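PaaX domain-containing protein, C-domain protein (Mycobacterium tuberculosis, PDB 3KFW) probably acts as a transcriptional regulator of the PaaX family. Local coordinates at the interface of chains A and B. Residues are numbered along the deposited sequence; one frame, centred on the assembly and turned at random. Chains: chain A/B, Uncharacterized protein.

The interface of chains A and B. Residues chain A 160, 162-163; chain B 101.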
# COMPACT_ATOMS: atom_id res chain seq x y z
N ASP A 160 -4.69 -10.97 16.71
CA ASP A 160 -5.80 -11.84 16.90
C ASP A 160 -5.79 -12.25 18.37
O ASP A 160 -5.26 -13.28 18.72
CB ASP A 160 -5.67 -13.07 15.99
CG ASP A 160 -6.84 -14.09 16.16
OD1 ASP A 160 -7.80 -13.81 16.90
OD2 ASP A 160 -6.79 -15.18 15.58
N SER A 162 -8.35 -13.00 20.63
CA SER A 162 -9.20 -14.14 21.04
C SER A 162 -8.59 -15.46 20.53
O SER A 162 -8.64 -16.46 21.23
CB SER A 162 -10.61 -13.98 20.55
OG SER A 162 -10.57 -13.91 19.13
N GLY A 163 -7.99 -15.46 19.33
CA GLY A 163 -7.39 -16.69 18.77
C GLY A 163 -6.14 -17.13 19.50
O GLY A 163 -5.82 -18.33 19.53
N ARG B 101 -6.95 -11.76 12.01
CA ARG B 101 -7.03 -13.17 11.63
C ARG B 101 -7.28 -13.29 10.13
O ARG B 101 -6.58 -14.05 9.43
CB ARG B 101 -8.15 -13.86 12.40
CG ARG B 101 -8.32 -15.35 12.10
CD ARG B 101 -9.41 -15.96 12.99
NE ARG B 101 -9.19 -15.82 14.43
CZ ARG B 101 -10.12 -16.03 15.35
NH1 ARG B 101 -11.34 -16.37 14.99
NH2 ARG B 101 -9.86 -15.86 16.64
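B:Arg101 reaches across to A:Asp160 and grips its carboxylate side-on in a salt bridge between two copies of the protein. The arginine chain sets out extended. B:Arg101 CB lies 3.7 Å from A:Asp160 OD2, and CG and CD pass the same oxygen at van der Waals range. The chain then bends about the CG-CD bond (chi3 -58°), which turns the guanidinium back toward the carboxylate. B:Arg101 NE donates to A:Asp160 OD2 at 2.7 Å in a nearly straight bond. The oxygen lies in the guanidinium plane, but the N-H arrives from above the carboxylate plane. B:Arg101 CZ faces both carboxylate oxygens and lies 3.4 Å from A:Asp160 OD2. At the tip, B:Arg101 NH2 donates to A:Asp160 OD1 at 2.9 Å. This bond is more bent than the first. It meets the syn lone pair of A:Asp160 OD1, and this oxygen lies off the guanidinium plane. The carboxylate and guanidinium planes are turned 56° apart. B:Arg101 NH2 also comes within 3.2 Å of A:Ser162 OG, a close polar approach.

A:Asp160 is itself held within its own chain. With CG anti to the backbone N (chi1 179°), the carboxylate can cap the helix that follows. The backbone N of A:Gly163 donates to A:Asp160 OD1 at 2.9 Å from above the carboxylate plane. OD1 thus accepts from both chains, which should help fix the rotation of the carboxylate.

The patch has a twin across the two-fold axis. Whether this pairing is the biological one the structure alone does not show. A:Asp160 immediately precedes helix 161-177, as an N-cap residue. B:Arg101 lies in the first turn of helix 100-112, within the Cas2-like central domain, so the N-terminal ends of the two helices meet across the interface.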